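Local coordinates for protein dihydropyrimidinase (Brevibacillus agri, PDB 3SFW) that catalyses the hydrolytic ring opening of dihydropyrimidines, with a pair of zinc ions held in the active site of an amidohydrolase barrel, at residues 266-271 and 299-304; 261-266 and 310-315; 188-193 and 210-215. One frame throughout, in Å; residues are numbered along the deposited sequence.

In the fold
Contacts 1 and 2 are buried neighbours, with centres about 9 Å apart, and they share Gln266 and helix 265-269. Contact 2 joins two parallel barrel strands through backbone hydrogen bonds and ends at a zinc ligand, so polar chemistry dominates. Contact 1 lies one layer further out, where helix 295-305 meets helix 265-269 almost entirely through leucine and tryptophan side chains; Leu300 and Leu304 also touch Thr263 of contact 2. Contact 3 is peripheral, its centre about 24 Å from the centre of the chain, with partly exposed residues beside a third subunit; there leucines of a helix pack on a loop and on the flat end of an arginine, with no hydrogen bond across.

Contact 1: residues 266-271 and 299-304; sequences QYLVLD and VLWSAL
Leu268 and Trp301 make the chief apolar contact between helices 265-269 and 295-305. The leucine covers one face of the indole at a slant: CD2 sits above the five-membered ring, 3.9 Å from its centroid and 10° off the normal, a CH-pi contact, while CB and CD1 cover the benzo ring from the same side. With CG anti to its carbonyl carbon (chi1 -62°), Leu268 directs both methyls at the opposing helix, and CD2 meets Leu300 CB at 3.5 Å. Branched, flexible leucine suits a place where it must touch a flat ring and two aliphatic chains at once. Leu304 CD1 lies more loosely, 4.1 Å from Leu268 CD1, and Leu300 CD1 abuts Tyr267 CB at 3.7 Å.

The polar part is a single water in the plane of the indole at its edge. It accepts from Trp301 NE1 at 3.0 Å and lies 2.7 Å from Leu268 O, to which it can donate, bridging two groups not bonded directly. Tyr267 turns its hydroxyl to Pro289 O instead.

Leu349 of helix 345-354 touches both Leu268 and Trp301. This is the outer helical layer of a TIM barrel, where helix 295-305 belongs to the beta-alpha-beta crossover between strands 258-263 and 311-312.

Contact 2: residues 261-266 and 310-315; sequences GETCPQ and QTVGSD. With ZN (zinc ion), chain F.
Glu262 and Thr263 run parallel to Thr311 and Val312 as neighbouring strands, with Thr263 held by two bonds to the same neighbouring strand: its N donates to Thr311 O at 3.0 Å, and its O accepts from Gly313 N, also at 3.0 Å. Gly261 O accepts Gln310 N at 2.8 Å and, weakly, Thr311 N. Val312 CA adds a CA-H...O contact to Thr263 O at 3.1 Å.

Beyond the pairing, the first chain turns into helix 265-269 and the second into the zinc site, yet side chains still join them. Gln266 places CG between its backbone N and carbonyl carbon (chi1 57°) and bends at CG, bringing its amide back to the other segment. NE2 donates to Ser314 O at 2.9 Å in a nearly straight bond (168°), with the acceptor almost in the amide plane. Its second acceptor is a water that donates to Asp315 OD2 at 2.7 Å, which fixes the amide's rotation; a primary amide suits this double donation. OD1 of the same aspartate binds a zinc ion at 2.1 Å, whose other ligands are His58, His60 and carboxylated Lys150. Glu262, extended beyond CG, passes Gly313, and glycine suits that place because a CB there would crowd Glu262 OE2. OE1 takes His58 ND1, a second-shell bond that positions a zinc ligand, and OE2 meets Tyr236 OH, which also bonds Thr311 OG1.

Strand 258-263 lies between strands 234-237 and 311-312 in the parallel barrel sheet. On the side of Thr263 and Val312, Leu300 and Leu304 of helix 295-305 cover the threonine, and Leu349 of helix 345-354 and Ile367 of helix 361-376 pack on the valine.

Contact 3: residues 188-193 and 210-215; sequences DVLDYL and YTRPPE
Leu190 meets the guanidinium of Arg212 because of how the arginine folds: CG lies anti to its own carbonyl carbon, and a bend at chi3 (79°) turns the charged end back across the leucine. The two side chains cross at about a right angle. Leu190 CD2 sits against one face of the guanidinium, offset toward its rim, 3.4 Å from Arg212 CZ and equally near NH2. The flat guanidinium directs its N-H groups within its own plane, so a methyl can lie over its face while NH2 forms a salt bridge with Glu185.

One turn further along the helix, Leu193 comes tip to tip with Pro213, CD1 to CD at 3.6 Å, a rigid ring meeting a flexible branch. Between the two leucines lies Thr211 O, 3.5 Å from Leu193 CD1 and 3.7 Å from Leu190 CG. This carbonyl is buried among their hydrocarbon and has no hydrogen-bond partner in the model. Threonine divides its branches: CG2 rests 3.5 Å from Leu193 O, whereas OG1 bonds to Tyr207 O.

The loop after helix 206-210 is thus laid across helix 187-199 just before the chain enters helix 214-230. Val189 and Pro213 also pack against Leu227 and Leu230 of a third subunit. The arrangement belongs to an elaborated beta-alpha-beta connection of the TIM barrel, the one carrying the chain from strand 180-182 to strand 234-237, at a subunit interface.

Contact 1: residues 266-271 and 299-304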
loop_
_atom_site.group_PDB
_atom_site.type_symbol
_atom_site.label_atom_id
_atom_site.label_comp_id
_atom_site.label_asym_id
_atom_site.label_seq_id
_atom_site.Cartn_x
_atom_site.Cartn_y
_atom_site.Cartn_z
ATOM N N GLN A 266 -2.338 -17.876 21.439
ATOM C CA GLN A 266 -2.062 -16.753 22.395
ATOM C C GLN A 266 -2.189 -15.376 21.757
ATOM O O GLN A 266 -2.632 -14.421 22.404
ATOM C CB GLN A 266 -0.702 -16.921 23.117
ATOM C CG GLN A 266 0.570 -17.055 22.187
ATOM C CD GLN A 266 0.771 -18.507 21.721
ATOM O OE1 GLN A 266 -0.202 -19.237 21.498
ATOM N NE2 GLN A 266 2.016 -18.910 21.542
ATOM N N TYR A 267 -1.901 -15.274 20.462
ATOM C CA TYR A 267 -1.977 -13.957 19.810
ATOM C C TYR A 267 -3.384 -13.661 19.315
ATOM O O TYR A 267 -3.686 -12.533 19.005
ATOM C CB TYR A 267 -0.936 -13.830 18.681
ATOM C CG TYR A 267 0.460 -14.121 19.185
ATOM C CD1 TYR A 267 1.167 -15.251 18.747
ATOM C CD2 TYR A 267 1.065 -13.260 20.131
ATOM C CE1 TYR A 267 2.439 -15.554 19.245
ATOM C CE2 TYR A 267 2.347 -13.527 20.604
ATOM C CZ TYR A 267 3.033 -14.670 20.164
ATOM O OH TYR A 267 4.314 -14.907 20.648
ATOM N N LEU A 268 -4.228 -14.701 19.249
ATOM C CA LEU A 268 -5.625 -14.563 18.843
ATOM C C LEU A 268 -6.556 -14.129 19.979
ATOM O O LEU A 268 -7.522 -13.421 19.730
ATOM C CB LEU A 268 -6.169 -15.834 18.142
ATOM C CG LEU A 268 -5.433 -16.181 16.831
ATOM C CD1 LEU A 268 -5.842 -17.644 16.381
ATOM C CD2 LEU A 268 -5.761 -15.132 15.749
ATOM N N VAL A 269 -6.272 -14.577 21.200
ATOM C CA VAL A 269 -7.237 -14.516 22.275
ATOM C C VAL A 269 -6.672 -13.838 23.531
ATOM O O VAL A 269 -7.436 -13.595 24.471
ATOM C CB VAL A 269 -7.834 -15.947 22.615
ATOM C CG1 VAL A 269 -6.823 -16.860 23.367
ATOM C CG2 VAL A 269 -9.073 -15.852 23.430
ATOM N N LEU A 270 -5.364 -13.601 23.558
ATOM C CA LEU A 270 -4.728 -12.888 24.684
ATOM C C LEU A 270 -4.084 -11.602 24.242
ATOM O O LEU A 270 -3.815 -11.417 23.062
ATOM C CB LEU A 270 -3.665 -13.761 25.380
ATOM C CG LEU A 270 -4.128 -15.114 25.941
ATOM C CD1 LEU A 270 -2.919 -15.900 26.495
ATOM C CD2 LEU A 270 -5.145 -14.947 27.079
ATOM N N ASP A 271 -3.988 -10.620 25.165
ATOM C CA ASP A 271 -3.472 -9.303 24.783
ATOM C C ASP A 271 -2.505 -8.755 25.832
ATOM O O ASP A 271 -2.365 -9.352 26.898
ATOM C CB ASP A 271 -4.612 -8.310 24.478
ATOM C CG ASP A 271 -5.314 -7.818 25.719
ATOM O OD1 ASP A 271 -4.782 -6.914 26.384
ATOM O OD2 ASP A 271 -6.374 -8.352 26.034
ATOM N N VAL A 299 -7.146 -8.455 13.205
ATOM C CA VAL A 299 -6.343 -8.461 11.978
ATOM C C VAL A 299 -5.777 -9.880 11.717
ATOM O O VAL A 299 -5.795 -10.357 10.578
ATOM C CB VAL A 299 -5.222 -7.426 12.038
ATOM C CG1 VAL A 299 -4.416 -7.400 10.681
ATOM C CG2 VAL A 299 -5.800 -5.980 12.283
ATOM N N LEU A 300 -5.303 -10.556 12.767
ATOM C CA LEU A 300 -4.891 -11.991 12.622
ATOM C C LEU A 300 -6.049 -12.926 12.172
ATOM O O LEU A 300 -5.889 -13.763 11.256
ATOM C CB LEU A 300 -4.281 -12.525 13.933
ATOM C CG LEU A 300 -3.017 -11.787 14.380
ATOM C CD1 LEU A 300 -2.663 -12.258 15.786
ATOM C CD2 LEU A 300 -1.812 -12.017 13.431
ATOM N N TRP A 301 -7.222 -12.758 12.776
ATOM C CA TRP A 301 -8.360 -13.579 12.407
ATOM C C TRP A 301 -8.730 -13.312 10.963
ATOM O O TRP A 301 -8.978 -14.257 10.225
ATOM C CB TRP A 301 -9.597 -13.267 13.285
ATOM C CG TRP A 301 -9.579 -13.924 14.696
ATOM C CD1 TRP A 301 -9.624 -13.269 15.924
ATOM C CD2 TRP A 301 -9.621 -15.305 14.980
ATOM N NE1 TRP A 301 -9.676 -14.195 16.947
ATOM C CE2 TRP A 301 -9.661 -15.455 16.391
ATOM C CE3 TRP A 301 -9.639 -16.464 14.175
ATOM C CZ2 TRP A 301 -9.750 -16.696 16.997
ATOM C CZ3 TRP A 301 -9.670 -17.688 14.794
ATOM C CH2 TRP A 301 -9.753 -17.802 16.180
ATOM N N SER A 302 -8.752 -12.038 10.575
ATOM C CA SER A 302 -9.030 -11.662 9.152
ATOM C C SER A 302 -8.033 -12.335 8.208
ATOM O O SER A 302 -8.381 -12.755 7.109
ATOM C CB SER A 302 -8.908 -10.148 8.970
ATOM O OG SER A 302 -10.019 -9.493 9.524
ATOM N N ALA A 303 -6.767 -12.369 8.617
ATOM C CA ALA A 303 -5.718 -12.890 7.745
ATOM C C ALA A 303 -5.904 -14.397 7.581
ATOM O O ALA A 303 -5.668 -14.945 6.501
ATOM C CB ALA A 303 -4.301 -12.570 8.359
ATOM N N LEU A 304 -6.289 -15.085 8.664
ATOM C CA LEU A 304 -6.626 -16.537 8.535
ATOM C C LEU A 304 -7.863 -16.735 7.628
ATOM O O LEU A 304 -7.838 -17.577 6.724
ATOM C CB LEU A 304 -6.922 -17.142 9.940
ATOM C CG LEU A 304 -5.665 -17.228 10.829
ATOM C CD1 LEU A 304 -6.126 -17.621 12.263
ATOM C CD2 LEU A 304 -4.693 -18.354 10.329
HETATM O O HOH W 1 -10.124 -12.701 19.461
#

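Contact 2: residues 261-266 and 310-315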
loop_
_atom_site.group_PDB
_atom_site.type_symbol
_atom_site.label_atom_id
_atom_site.label_comp_id
_atom_site.label_asym_id
_atom_site.label_seq_id
_atom_site.Cartn_x
_atom_site.Cartn_y
_atom_site.Cartn_z
ATOM N N GLY A 261 2.606 -17.702 6.346
ATOM C CA GLY A 261 2.606 -17.247 7.748
ATOM C C GLY A 261 1.784 -18.124 8.674
ATOM O O GLY A 261 0.736 -18.676 8.293
ATOM N N GLU A 262 2.262 -18.199 9.919
ATOM C CA GLU A 262 1.641 -18.960 10.982
ATOM C C GLU A 262 1.195 -17.962 12.052
ATOM O O GLU A 262 1.896 -16.979 12.307
ATOM C CB GLU A 262 2.751 -19.804 11.609
ATOM C CG GLU A 262 2.355 -20.662 12.808
ATOM C CD GLU A 262 3.635 -21.268 13.414
ATOM O OE1 GLU A 262 4.258 -20.598 14.292
ATOM O OE2 GLU A 262 4.047 -22.352 12.939
ATOM N N THR A 263 0.083 -18.249 12.756
ATOM C CA THR A 263 -0.107 -17.543 14.049
ATOM C C THR A 263 -0.419 -18.576 15.134
ATOM O O THR A 263 -0.277 -19.792 14.884
ATOM C CB THR A 263 -1.111 -16.386 13.948
ATOM O OG1 THR A 263 -1.018 -15.563 15.139
ATOM C CG2 THR A 263 -2.539 -16.939 13.740
ATOM N N CYS A 264 -0.695 -18.119 16.354
ATOM C CA CYS A 264 -0.763 -19.010 17.504
ATOM C C CYS A 264 -1.952 -18.571 18.345
ATOM O O CYS A 264 -2.305 -17.374 18.327
ATOM C CB CYS A 264 0.507 -18.884 18.361
ATOM S SG CYS A 264 2.083 -19.118 17.447
ATOM N N PRO A 265 -2.526 -19.496 19.146
ATOM C CA PRO A 265 -3.733 -19.153 19.881
ATOM C C PRO A 265 -3.513 -17.959 20.814
ATOM O O PRO A 265 -4.423 -17.151 20.994
ATOM C CB PRO A 265 -4.009 -20.404 20.716
ATOM C CG PRO A 265 -3.376 -21.535 19.933
ATOM C CD PRO A 265 -2.160 -20.919 19.281
ATOM N N GLN A 266 -2.338 -17.876 21.439
ATOM C CA GLN A 266 -2.062 -16.753 22.395
ATOM C C GLN A 266 -2.189 -15.376 21.757
ATOM O O GLN A 266 -2.632 -14.421 22.404
ATOM C CB GLN A 266 -0.702 -16.921 23.117
ATOM C CG GLN A 266 0.570 -17.055 22.187
ATOM C CD GLN A 266 0.771 -18.507 21.721
ATOM O OE1 GLN A 266 -0.202 -19.237 21.498
ATOM N NE2 GLN A 266 2.016 -18.910 21.542
ATOM N N GLN A 310 -1.646 -19.009 6.865
ATOM C CA GLN A 310 -2.121 -20.358 6.412
ATOM C C GLN A 310 -2.227 -21.413 7.527
ATOM O O GLN A 310 -2.886 -22.443 7.342
ATOM C CB GLN A 310 -1.244 -20.904 5.279
ATOM C CG GLN A 310 -1.297 -20.073 3.978
ATOM C CD GLN A 310 -0.533 -18.741 4.119
ATOM O OE1 GLN A 310 -1.017 -17.669 3.702
ATOM N NE2 GLN A 310 0.607 -18.794 4.750
ATOM N N THR A 311 -1.574 -21.182 8.665
ATOM C CA THR A 311 -1.462 -22.241 9.702
ATOM C C THR A 311 -1.557 -21.653 11.113
ATOM O O THR A 311 -1.315 -20.452 11.348
ATOM C CB THR A 311 -0.103 -22.990 9.647
ATOM O OG1 THR A 311 0.955 -22.025 9.889
ATOM C CG2 THR A 311 0.090 -23.661 8.270
ATOM N N VAL A 312 -1.880 -22.534 12.065
ATOM C CA VAL A 312 -1.793 -22.155 13.493
ATOM C C VAL A 312 -0.950 -23.199 14.213
ATOM O O VAL A 312 -1.250 -24.409 14.176
ATOM C CB VAL A 312 -3.178 -22.070 14.157
ATOM C CG1 VAL A 312 -3.008 -21.799 15.702
ATOM C CG2 VAL A 312 -4.016 -20.971 13.526
ATOM N N GLY A 313 0.133 -22.737 14.832
ATOM C CA GLY A 313 0.944 -23.601 15.665
ATOM C C GLY A 313 0.851 -23.089 17.098
ATOM O O GLY A 313 0.319 -22.001 17.333
ATOM N N SER A 314 1.358 -23.853 18.062
ATOM C CA SER A 314 1.227 -23.426 19.484
ATOM C C SER A 314 2.430 -22.591 19.966
ATOM O O SER A 314 2.249 -21.722 20.832
ATOM C CB SER A 314 1.073 -24.650 20.423
ATOM O OG SER A 314 2.211 -25.492 20.291
ATOM N N ASP A 315 3.645 -22.865 19.447
ATOM C CA ASP A 315 4.906 -22.385 20.112
ATOM C C ASP A 315 4.892 -22.879 21.579
ATOM O O ASP A 315 5.259 -22.157 22.535
ATOM C CB ASP A 315 5.129 -20.840 20.015
ATOM C CG ASP A 315 6.552 -20.414 20.366
ATOM O OD1 ASP A 315 7.478 -21.277 20.295
ATOM O OD2 ASP A 315 6.726 -19.210 20.740
HETATM ZN ZN ZN F . 9.145 -21.142 18.976
HETATM O O HOH W 2 4.758 -17.608 21.624
#

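Contact 3: residues 188-193 and 210-215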
loop_
_atom_site.group_PDB
_atom_site.type_symbol
_atom_site.label_atom_id
_atom_site.label_comp_id
_atom_site.label_asym_id
_atom_site.label_seq_id
_atom_site.Cartn_x
_atom_site.Cartn_y
_atom_site.Cartn_z
ATOM N N ASP A 188 18.676 -6.799 17.411
ATOM C CA ASP A 188 19.555 -5.694 17.875
ATOM C C ASP A 188 18.765 -4.571 18.508
ATOM O O ASP A 188 19.173 -3.995 19.547
ATOM C CB ASP A 188 20.400 -5.168 16.737
ATOM C CG ASP A 188 21.475 -6.176 16.308
ATOM O OD1 ASP A 188 22.201 -6.700 17.190
ATOM O OD2 ASP A 188 21.581 -6.460 15.118
ATOM N N VAL A 189 17.628 -4.258 17.910
ATOM C CA VAL A 189 16.719 -3.265 18.501
ATOM C C VAL A 189 16.292 -3.772 19.863
ATOM O O VAL A 189 16.321 -3.029 20.836
ATOM C CB VAL A 189 15.428 -3.069 17.615
ATOM C CG1 VAL A 189 14.317 -2.298 18.434
ATOM C CG2 VAL A 189 15.774 -2.333 16.352
ATOM N N LEU A 190 15.891 -5.047 19.940
ATOM C CA LEU A 190 15.423 -5.612 21.220
ATOM C C LEU A 190 16.530 -5.608 22.302
ATOM O O LEU A 190 16.278 -5.265 23.481
ATOM C CB LEU A 190 14.922 -7.056 21.009
ATOM C CG LEU A 190 13.431 -7.139 20.628
ATOM C CD1 LEU A 190 13.027 -6.061 19.585
ATOM C CD2 LEU A 190 13.115 -8.548 20.121
ATOM N N ASP A 191 17.737 -6.001 21.910
ATOM C CA ASP A 191 18.866 -6.045 22.885
ATOM C C ASP A 191 19.100 -4.661 23.514
ATOM O O ASP A 191 19.242 -4.553 24.752
ATOM C CB ASP A 191 20.167 -6.542 22.217
ATOM C CG ASP A 191 21.303 -6.769 23.229
ATOM O OD1 ASP A 191 22.289 -5.991 23.222
ATOM O OD2 ASP A 191 21.240 -7.765 23.975
ATOM N N TYR A 192 18.996 -3.609 22.689
ATOM C CA TYR A 192 19.254 -2.233 23.169
ATOM C C TYR A 192 18.126 -1.800 24.068
ATOM O O TYR A 192 18.371 -1.355 25.198
ATOM C CB TYR A 192 19.363 -1.233 22.015
ATOM C CG TYR A 192 19.607 0.166 22.544
ATOM C CD1 TYR A 192 20.879 0.551 22.954
ATOM C CD2 TYR A 192 18.531 1.003 22.832
ATOM C CE1 TYR A 192 21.098 1.825 23.513
ATOM C CE2 TYR A 192 18.720 2.251 23.423
ATOM C CZ TYR A 192 20.004 2.663 23.728
ATOM O OH TYR A 192 20.165 3.897 24.328
ATOM N N LEU A 193 16.880 -2.038 23.628
ATOM C CA LEU A 193 15.723 -1.645 24.465
ATOM C C LEU A 193 15.673 -2.341 25.813
ATOM O O LEU A 193 15.315 -1.725 26.815
ATOM C CB LEU A 193 14.398 -1.808 23.717
ATOM C CG LEU A 193 14.229 -0.925 22.457
ATOM C CD1 LEU A 193 12.874 -1.285 21.752
ATOM C CD2 LEU A 193 14.294 0.611 22.752
ATOM N N TYR A 210 7.111 -4.060 26.286
ATOM C CA TYR A 210 7.482 -2.729 25.875
ATOM C C TYR A 210 8.811 -2.659 25.165
ATOM O O TYR A 210 9.044 -1.733 24.391
ATOM C CB TYR A 210 7.489 -1.779 27.058
ATOM C CG TYR A 210 6.132 -1.570 27.694
ATOM C CD1 TYR A 210 6.036 -1.064 29.000
ATOM C CD2 TYR A 210 4.957 -1.818 26.992
ATOM C CE1 TYR A 210 4.779 -0.819 29.592
ATOM C CE2 TYR A 210 3.694 -1.607 27.588
ATOM C CZ TYR A 210 3.625 -1.053 28.876
ATOM O OH TYR A 210 2.384 -0.866 29.488
ATOM N N THR A 211 9.698 -3.624 25.432
ATOM C CA THR A 211 11.031 -3.610 24.860
ATOM C C THR A 211 11.090 -4.411 23.525
ATOM O O THR A 211 12.165 -4.548 22.918
ATOM C CB THR A 211 12.072 -4.247 25.828
ATOM O OG1 THR A 211 11.626 -5.547 26.256
ATOM C CG2 THR A 211 12.277 -3.356 27.101
ATOM N N ARG A 212 9.948 -4.970 23.127
ATOM C CA ARG A 212 9.842 -5.619 21.788
ATOM C C ARG A 212 8.680 -5.078 20.960
ATOM O O ARG A 212 7.728 -5.822 20.675
ATOM C CB ARG A 212 9.668 -7.136 21.950
ATOM C CG ARG A 212 10.476 -7.712 23.108
ATOM C CD ARG A 212 10.143 -9.197 23.323
ATOM N NE ARG A 212 10.819 -10.077 22.362
ATOM C CZ ARG A 212 12.020 -10.645 22.564
ATOM N NH1 ARG A 212 12.697 -10.438 23.713
ATOM N NH2 ARG A 212 12.522 -11.503 21.663
ATOM N N PRO A 213 8.741 -3.796 20.534
ATOM C CA PRO A 213 7.544 -3.215 19.912
ATOM C C PRO A 213 7.197 -3.865 18.582
ATOM O O PRO A 213 8.071 -4.482 17.939
ATOM C CB PRO A 213 7.928 -1.750 19.670
ATOM C CG PRO A 213 9.210 -1.520 20.406
ATOM C CD PRO A 213 9.877 -2.854 20.527
ATOM N N PRO A 214 5.937 -3.746 18.161
ATOM C CA PRO A 214 5.528 -4.470 16.935
ATOM C C PRO A 214 6.306 -4.054 15.704
ATOM O O PRO A 214 6.459 -4.837 14.771
ATOM C CB PRO A 214 4.030 -4.126 16.786
ATOM C CG PRO A 214 3.748 -3.084 17.825
ATOM C CD PRO A 214 4.803 -3.124 18.867
ATOM N N GLU A 215 6.742 -2.789 15.661
ATOM C CA GLU A 215 7.553 -2.322 14.554
ATOM C C GLU A 215 8.819 -3.163 14.368
ATOM O O GLU A 215 9.284 -3.285 13.248
ATOM C CB GLU A 215 7.904 -0.848 14.740
ATOM C CG GLU A 215 6.649 0.086 14.641
ATOM C CD GLU A 215 5.757 0.218 15.925
ATOM O OE1 GLU A 215 6.063 -0.307 17.026
ATOM O OE2 GLU A 215 4.702 0.882 15.803
#